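Local coordinates for protein X-PRO dipeptidase (Streptococcus pyogenes M1 GAS, PDB 3O5V) that probably cleaves dipeptides that end in proline as a manganese-dependent Xaa-Pro dipeptidase, of which this chain is the N-terminal creatinase/prolidase domain, at residues A[17-22]-A[96-101]; A[46-51]-A[89-94]; A[101-106]-A[123-128]. One frame throughout, in Å; residues are numbered along the deposited sequence.

Contact 1: residues A[17-22]-A[96-101]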
# COMPACT_ATOMS: atom_id res chain seq x y z
N ALA A 17 4.31 1.56 -14.86
CA ALA A 17 3.73 0.68 -13.85
C ALA A 17 2.39 1.24 -13.41
O ALA A 17 2.14 2.44 -13.56
CB ALA A 17 4.66 0.54 -12.67
N GLU A 18 1.53 0.40 -12.84
CA GLU A 18 0.18 0.85 -12.50
C GLU A 18 -0.07 0.97 -10.98
O GLU A 18 -1.11 1.48 -10.57
CB GLU A 18 -0.87 -0.08 -13.14
CG GLU A 18 -0.82 -0.16 -14.68
CD GLU A 18 0.27 -1.08 -15.22
OE1 GLU A 18 0.68 -2.03 -14.51
OE2 GLU A 18 0.73 -0.85 -16.37
N LEU A 19 0.87 0.48 -10.17
CA LEU A 19 0.61 0.33 -8.73
C LEU A 19 1.89 0.33 -7.91
O LEU A 19 2.84 -0.38 -8.24
CB LEU A 19 -0.10 -1.01 -8.48
CG LEU A 19 -1.19 -1.23 -7.41
CD1 LEU A 19 -1.16 -2.64 -6.79
CD2 LEU A 19 -1.31 -0.16 -6.33
N ALA A 20 1.92 1.11 -6.83
CA ALA A 20 2.98 0.99 -5.82
C ALA A 20 2.33 0.51 -4.52
O ALA A 20 1.24 0.99 -4.15
CB ALA A 20 3.68 2.32 -5.59
N ILE A 21 2.97 -0.44 -3.85
CA ILE A 21 2.47 -0.95 -2.57
C ILE A 21 3.47 -0.66 -1.48
O ILE A 21 4.56 -1.26 -1.46
CB ILE A 21 2.15 -2.48 -2.61
CG1 ILE A 21 1.26 -2.83 -3.81
CG2 ILE A 21 1.54 -2.94 -1.28
CD1 ILE A 21 0.84 -4.32 -3.87
N PHE A 22 3.14 0.26 -0.59
CA PHE A 22 4.05 0.55 0.52
C PHE A 22 3.69 -0.29 1.74
O PHE A 22 2.51 -0.54 1.98
CB PHE A 22 4.05 2.05 0.83
CG PHE A 22 4.50 2.90 -0.32
CD1 PHE A 22 5.86 3.19 -0.50
CD2 PHE A 22 3.58 3.38 -1.26
CE1 PHE A 22 6.28 3.98 -1.58
CE2 PHE A 22 3.99 4.17 -2.34
CZ PHE A 22 5.35 4.46 -2.50
N LYS A 96 -0.29 -4.83 -14.25
CA LYS A 96 0.69 -5.70 -14.90
C LYS A 96 2.07 -5.54 -14.29
O LYS A 96 2.86 -6.50 -14.24
CB LYS A 96 0.72 -5.44 -16.41
CG LYS A 96 -0.41 -6.18 -17.14
CD LYS A 96 -0.71 -5.64 -18.53
CE LYS A 96 -1.62 -6.62 -19.28
NZ LYS A 96 -2.72 -5.94 -20.03
N THR A 97 2.36 -4.33 -13.82
CA THR A 97 3.65 -4.03 -13.23
C THR A 97 3.40 -3.34 -11.89
O THR A 97 2.67 -2.35 -11.83
CB THR A 97 4.48 -3.10 -14.13
OG1 THR A 97 4.55 -3.64 -15.46
CG2 THR A 97 5.88 -2.95 -13.59
N ILE A 98 3.98 -3.90 -10.83
CA ILE A 98 3.80 -3.42 -9.46
C ILE A 98 5.15 -3.08 -8.83
O ILE A 98 6.14 -3.79 -9.03
CB ILE A 98 3.04 -4.47 -8.60
CG1 ILE A 98 1.67 -4.74 -9.23
CG2 ILE A 98 2.86 -4.01 -7.15
CD1 ILE A 98 1.02 -5.98 -8.69
N TYR A 99 5.20 -1.97 -8.10
CA TYR A 99 6.35 -1.65 -7.28
C TYR A 99 6.08 -1.91 -5.79
O TYR A 99 5.00 -1.58 -5.30
CB TYR A 99 6.77 -0.21 -7.52
CG TYR A 99 7.66 -0.07 -8.74
CD1 TYR A 99 9.04 0.09 -8.60
CD2 TYR A 99 7.12 -0.11 -10.02
CE1 TYR A 99 9.86 0.21 -9.70
CE2 TYR A 99 7.95 0.01 -11.15
CZ TYR A 99 9.31 0.16 -10.98
OH TYR A 99 10.13 0.28 -12.07
N ALA A 100 7.04 -2.50 -5.08
CA ALA A 100 6.92 -2.71 -3.63
C ALA A 100 8.27 -2.54 -2.93
O ALA A 100 9.31 -2.55 -3.58
CB ALA A 100 6.30 -4.09 -3.32
N GLU A 101 8.26 -2.36 -1.61
CA GLU A 101 9.47 -2.06 -0.84
C GLU A 101 10.16 -3.35 -0.42
O GLU A 101 9.90 -3.88 0.67
CB GLU A 101 9.16 -1.23 0.41
CG GLU A 101 8.51 0.09 0.13
CD GLU A 101 8.27 0.88 1.40
OE1 GLU A 101 7.19 0.71 2.02
OE2 GLU A 101 9.17 1.65 1.79
O HOH W 1 2.86 -2.24 -16.96
O HOH W 2 6.04 -3.18 0.16
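Two aromatic rings are met here at their edges: the CE2 side of Tyr99 receives the methyl of Ala17, CE2 to CB 3.7 Å, while Glu101 OE1 lies near the plane of the Phe22 ring, 3.6 Å from Phe22 CB. The Glu101 carboxylate is tilted 69° from that ring. The carboxylate of Glu18, by contrast, joins the two segments instead of packing on them. Its chain bends at chi2 (79°), bringing OE1 to Thr97 N at 2.9 Å, nearly along the C-O axis, with a weaker bond from Lys96 N. One oxygen thus takes one good and one weak bond from two successive amides, and OE2 accepts from a water that in turn accepts from Thr97 OG1.

Between these ends runs a short parallel strand pair. Glu18 N donates to Thr97 O, Tyr99 N gives a nearly straight bond to Leu19 O at 2.8 Å (N-H...O 172°), and Ile21 N reaches Tyr99 O at 2.7 Å. Beyond Ile21 a water takes over, donating to Ile21 O and accepting from Glu101 N. Ile21 CD1 meets Ile98 CG2 at 3.9 Å, on the face opposite to Ala20 and Tyr99.

Glu101 is held further by Ser23 N, Asp24 N and Thr27 OG1, beside the start of helix 25-32, which probably helps to stabilise its negative charge. Strand 19-22 lies between strands 97-100 and 44-48 in the mixed sheet, with helix 3-14 covering Ala17, Ala20 and Phe22, and Phe117 touching Leu19 and Ile98.

Contact 2: residues A[46-51]-A[89-94]; sequences FVYHDL and VLPNTA
Leu90 sets its CD1 methyl over the centre of the Phe46 ring, 3.9 Å from the centroid and only 8° off the ring normal, a CH-pi contact of nearly ideal placement. Its second branch, CD2, bears on the ring near CD2 of Phe46 at 3.8 Å, so that the leucine crosses the phenylalanine at about a right angle with both methyls in use.

Tyr48, two residues along, makes the polar link. Its CG is anti to the carbonyl carbon (chi1 -70°), and the ring reaches across to the loop, where OH donates to Asn92 O at 2.6 Å. The hydroxyl arrives in the carbonyl plane on a lone pair, and the oxygen lies at the edge of the tyrosine ring. Apolar carbons of Leu90 and Pro91 lie beside this short bond: Leu90 CD1 is 3.5 Å from Tyr48 OH, and Pro91 CD stands 3.6 Å from the same oxygen, Tyr48 and Pro91 meeting tip to tip. Leu51 then brings CD2 over one face of the Tyr48 ring, offset toward the rim, and against Pro91 CG at 3.9 Å.

Leu90 is the first residue after helix 82-89 to leave helical geometry, and Pro91 follows it into the loop, so the contact fastens the end of that helix to the sheet. Phe46 and Tyr48 stand on strand 44-48, where they also touch Ile21 and Leu19 of strand 19-22; Val54 of strand 54-58 and the loop residue Phe117 pack against Leu90.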
# COMPACT_ATOMS: atom_id res chain seq x y z
N PHE A 46 -1.76 1.37 -0.80
CA PHE A 46 -1.87 1.07 -2.24
C PHE A 46 -1.98 2.37 -3.02
O PHE A 46 -3.00 3.07 -2.92
CB PHE A 46 -3.11 0.19 -2.50
CG PHE A 46 -3.03 -1.17 -1.86
CD1 PHE A 46 -2.34 -2.21 -2.48
CD2 PHE A 46 -3.62 -1.40 -0.62
CE1 PHE A 46 -2.25 -3.47 -1.89
CE2 PHE A 46 -3.55 -2.66 -0.01
CZ PHE A 46 -2.86 -3.70 -0.65
N VAL A 47 -0.94 2.69 -3.77
CA VAL A 47 -0.95 3.91 -4.60
C VAL A 47 -1.05 3.54 -6.08
O VAL A 47 -0.06 3.21 -6.74
CB VAL A 47 0.29 4.81 -4.32
CG1 VAL A 47 0.19 6.12 -5.10
CG2 VAL A 47 0.42 5.08 -2.82
N TYR A 48 -2.28 3.58 -6.59
CA TYR A 48 -2.57 3.36 -8.01
C TYR A 48 -2.03 4.52 -8.83
O TYR A 48 -2.02 5.65 -8.34
CB TYR A 48 -4.07 3.29 -8.22
CG TYR A 48 -4.68 2.03 -7.66
CD1 TYR A 48 -5.25 2.02 -6.38
CD2 TYR A 48 -4.67 0.84 -8.40
CE1 TYR A 48 -5.81 0.85 -5.86
CE2 TYR A 48 -5.22 -0.32 -7.88
CZ TYR A 48 -5.79 -0.31 -6.62
OH TYR A 48 -6.34 -1.47 -6.11
N HIS A 49 -1.59 4.26 -10.06
CA HIS A 49 -1.08 5.36 -10.90
C HIS A 49 -2.21 6.34 -11.26
O HIS A 49 -1.95 7.52 -11.50
CB HIS A 49 -0.32 4.84 -12.14
CG HIS A 49 -1.20 4.46 -13.29
ND1 HIS A 49 -2.02 3.36 -13.28
CD2 HIS A 49 -1.36 5.03 -14.51
CE1 HIS A 49 -2.66 3.27 -14.43
NE2 HIS A 49 -2.28 4.27 -15.20
N ASP A 50 -3.45 5.87 -11.24
CA ASP A 50 -4.59 6.69 -11.68
C ASP A 50 -5.71 6.86 -10.65
O ASP A 50 -6.24 7.97 -10.47
CB ASP A 50 -5.15 6.16 -13.01
CG ASP A 50 -5.44 4.66 -12.97
OD1 ASP A 50 -5.09 3.96 -11.98
OD2 ASP A 50 -6.02 4.18 -13.96
N LEU A 51 -6.07 5.78 -9.97
CA LEU A 51 -7.17 5.77 -8.99
C LEU A 51 -6.81 6.43 -7.66
O LEU A 51 -5.64 6.75 -7.41
CB LEU A 51 -7.60 4.32 -8.74
CG LEU A 51 -8.55 3.58 -9.70
CD1 LEU A 51 -8.75 4.23 -11.08
CD2 LEU A 51 -8.11 2.11 -9.83
N VAL A 89 -11.97 -5.24 -0.98
CA VAL A 89 -12.12 -3.77 -0.84
C VAL A 89 -11.46 -2.91 -1.92
O VAL A 89 -11.88 -1.77 -2.14
CB VAL A 89 -11.67 -3.25 0.57
CG1 VAL A 89 -12.39 -4.00 1.68
CG2 VAL A 89 -10.13 -3.33 0.75
N LEU A 90 -10.43 -3.43 -2.58
CA LEU A 90 -9.68 -2.66 -3.58
C LEU A 90 -10.48 -2.53 -4.89
O LEU A 90 -11.21 -3.46 -5.25
CB LEU A 90 -8.33 -3.30 -3.86
CG LEU A 90 -7.20 -3.18 -2.83
CD1 LEU A 90 -5.94 -3.66 -3.46
CD2 LEU A 90 -7.00 -1.75 -2.38
N PRO A 91 -10.32 -1.40 -5.60
CA PRO A 91 -11.08 -1.22 -6.86
C PRO A 91 -10.60 -2.12 -8.00
O PRO A 91 -11.36 -2.43 -8.91
CB PRO A 91 -10.82 0.25 -7.22
CG PRO A 91 -9.54 0.62 -6.48
CD PRO A 91 -9.57 -0.19 -5.22
N ASN A 92 -9.34 -2.55 -7.93
CA ASN A 92 -8.66 -3.18 -9.06
C ASN A 92 -7.44 -3.96 -8.59
O ASN A 92 -6.66 -3.46 -7.78
CB ASN A 92 -8.23 -2.08 -10.04
CG ASN A 92 -7.63 -2.63 -11.31
OD1 ASN A 92 -8.29 -2.69 -12.35
ND2 ASN A 92 -6.37 -3.03 -11.25
N THR A 93 -7.27 -5.19 -9.09
CA THR A 93 -6.06 -5.97 -8.79
C THR A 93 -5.33 -6.42 -10.07
O THR A 93 -4.52 -7.34 -10.04
CB THR A 93 -6.36 -7.17 -7.86
OG1 THR A 93 -7.29 -8.04 -8.50
CG2 THR A 93 -6.95 -6.71 -6.53
N ALA A 94 -5.61 -5.72 -11.18
CA ALA A 94 -5.16 -6.14 -12.51
C ALA A 94 -3.84 -5.54 -13.00
O ALA A 94 -3.44 -5.78 -14.15
CB ALA A 94 -6.29 -5.91 -13.55

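Contact 3: residues A[101-106]-A[123-128]; sequences EFDHLN and NLTPYV
The flat overlap comes first. Asn123 covers one face of the Phe102 ring with its CA, which sits over the ring centre, and its CB approaches Phe102 CD2 to 3.6 Å. The asparagine amide, its plane only 10° from that of the ring, extends past the rim over Phe102 CB. The torsions account for it: Phe102 chi2 is close to zero (5°), so the CA-CB bond lies almost in the ring plane and the flat side turns to the asparagine, whose own CG is anti to its backbone N.

Van der Waals contacts form the second group, with one methyl at their centre. Thr125 holds OG1 in the crowded position between backbone N and carbonyl carbon (chi1 61°), which swings CG2 toward the loop. There it lies 3.4 Å from Asp103 N, 3.6 Å from Asp103 CB and 3.8 Å from Glu101 CA. Val128 CG2 adds a contact with the outer end of Glu101, whose OE2 is hydrogen-bonded to Thr27.

Backbone hydrogen bonds shape each partner separately. Glu101 O is gripped twice, by His104 N at 3.0 Å and Leu105 N at 2.9 Å, curling the loop; Val128 N bonds to Leu124 O at 3.0 Å, a helical i to i+4 bond.

Leu124 also bonds through its backbone to Ala100. Strands 97-100 and 120-123, parallel neighbours joined through helix 107-114, for which Asn106 is the N-cap residue, make a beta-alpha-beta crossover, and here the loop after strand 97-100 packs on the start of the segment after strand 120-123, at the border of the domain's sheet.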
# COMPACT_ATOMS: atom_id res chain seq x y z
N GLU A 101 8.26 -2.36 -1.61
CA GLU A 101 9.47 -2.06 -0.84
C GLU A 101 10.16 -3.35 -0.42
O GLU A 101 9.90 -3.88 0.67
CB GLU A 101 9.16 -1.23 0.41
CG GLU A 101 8.51 0.09 0.13
CD GLU A 101 8.27 0.88 1.40
OE1 GLU A 101 7.19 0.71 2.02
OE2 GLU A 101 9.17 1.65 1.79
N PHE A 102 11.07 -3.82 -1.27
CA PHE A 102 11.75 -5.11 -1.05
C PHE A 102 12.63 -5.11 0.20
O PHE A 102 12.90 -6.19 0.76
CB PHE A 102 12.58 -5.51 -2.29
CG PHE A 102 11.77 -6.03 -3.47
CD1 PHE A 102 10.37 -6.03 -3.48
CD2 PHE A 102 12.45 -6.50 -4.60
CE1 PHE A 102 9.66 -6.52 -4.59
CE2 PHE A 102 11.76 -6.99 -5.71
CZ PHE A 102 10.36 -7.00 -5.71
N ASP A 103 13.07 -3.93 0.66
CA ASP A 103 13.83 -3.85 1.93
C ASP A 103 13.02 -3.98 3.21
O ASP A 103 13.60 -4.09 4.30
CB ASP A 103 14.69 -2.58 2.01
CG ASP A 103 16.10 -2.80 1.51
OD1 ASP A 103 16.61 -3.95 1.59
OD2 ASP A 103 16.69 -1.83 1.02
N HIS A 104 11.70 -3.95 3.10
CA HIS A 104 10.85 -4.06 4.28
C HIS A 104 9.90 -5.26 4.22
O HIS A 104 9.70 -5.97 5.20
CB HIS A 104 10.06 -2.76 4.52
CG HIS A 104 8.99 -2.93 5.54
ND1 HIS A 104 9.21 -2.74 6.89
CD2 HIS A 104 7.72 -3.37 5.42
CE1 HIS A 104 8.10 -3.02 7.56
NE2 HIS A 104 7.18 -3.39 6.69
N LEU A 105 9.31 -5.47 3.06
CA LEU A 105 8.32 -6.51 2.87
C LEU A 105 8.95 -7.89 3.13
O LEU A 105 9.92 -8.25 2.47
CB LEU A 105 7.83 -6.42 1.42
CG LEU A 105 6.55 -7.11 0.96
CD1 LEU A 105 5.34 -6.52 1.66
CD2 LEU A 105 6.47 -6.89 -0.54
N ASN A 106 8.40 -8.66 4.07
CA ASN A 106 8.90 -10.01 4.30
C ASN A 106 8.37 -10.99 3.24
O ASN A 106 7.45 -10.65 2.48
CB ASN A 106 8.71 -10.47 5.77
CG ASN A 106 7.24 -10.73 6.16
OD1 ASN A 106 6.78 -10.32 7.24
ND2 ASN A 106 6.54 -11.44 5.33
N ASN A 123 11.27 -3.52 -7.40
CA ASN A 123 11.74 -2.89 -6.16
C ASN A 123 11.56 -1.35 -6.11
O ASN A 123 12.08 -0.63 -6.96
CB ASN A 123 13.22 -3.25 -5.93
CG ASN A 123 13.72 -2.90 -4.53
OD1 ASN A 123 14.92 -2.96 -4.27
ND2 ASN A 123 12.81 -2.56 -3.64
N LEU A 124 10.83 -0.89 -5.10
CA LEU A 124 10.58 0.53 -4.85
C LEU A 124 11.65 1.23 -4.02
O LEU A 124 11.63 2.46 -3.89
CB LEU A 124 9.29 0.69 -4.05
CG LEU A 124 8.03 1.30 -4.65
CD1 LEU A 124 6.93 1.30 -3.57
CD2 LEU A 124 8.27 2.70 -5.23
N THR A 125 12.55 0.47 -3.42
CA THR A 125 13.46 1.07 -2.44
C THR A 125 14.41 2.14 -3.04
O THR A 125 14.70 3.11 -2.35
CB THR A 125 14.14 0.01 -1.51
OG1 THR A 125 14.93 -0.90 -2.29
CG2 THR A 125 13.05 -0.77 -0.70
N PRO A 126 14.84 1.99 -4.32
CA PRO A 126 15.57 3.10 -4.94
C PRO A 126 14.77 4.40 -4.97
O PRO A 126 15.33 5.46 -4.68
CB PRO A 126 15.83 2.59 -6.37
CG PRO A 126 15.92 1.11 -6.22
CD PRO A 126 14.87 0.78 -5.18
N TYR A 127 13.49 4.34 -5.31
CA TYR A 127 12.66 5.55 -5.27
C TYR A 127 12.57 6.10 -3.84
O TYR A 127 12.78 7.29 -3.61
CB TYR A 127 11.25 5.31 -5.83
CG TYR A 127 10.40 6.56 -5.75
CD1 TYR A 127 10.42 7.51 -6.77
CD2 TYR A 127 9.60 6.81 -4.62
CE1 TYR A 127 9.65 8.68 -6.69
CE2 TYR A 127 8.84 7.98 -4.52
CZ TYR A 127 8.87 8.90 -5.56
OH TYR A 127 8.11 10.05 -5.49
N VAL A 128 12.27 5.23 -2.88
CA VAL A 128 12.13 5.61 -1.47
C VAL A 128 13.40 6.28 -0.94
O VAL A 128 13.35 7.38 -0.39
CB VAL A 128 11.68 4.42 -0.61
CG1 VAL A 128 11.84 4.70 0.90
CG2 VAL A 128 10.23 4.07 -0.94

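From the N terminus the chain passes helix 3-14 and enters strand 19-22, whose parallel partner 97-100 comes late in the chain; contact 1 closes this loop, with 73 residues between its segments. Contact 2 lies wholly within it, pinning strand 44-48 to the exit of helix 82-89. The two touch directly, since strand 44-48 flanks strand 19-22, with Ala20 O probably hydrogen-bonded to Val47 N. Contact 3 opens where contact 1 ends, the two sharing Glu101, and closes the crossover through helix 107-114. No loops cross. Contacts 2 and 3 are about 19 Å apart between centres and do not touch, so contact 1 bridges them in the middle of the sheet.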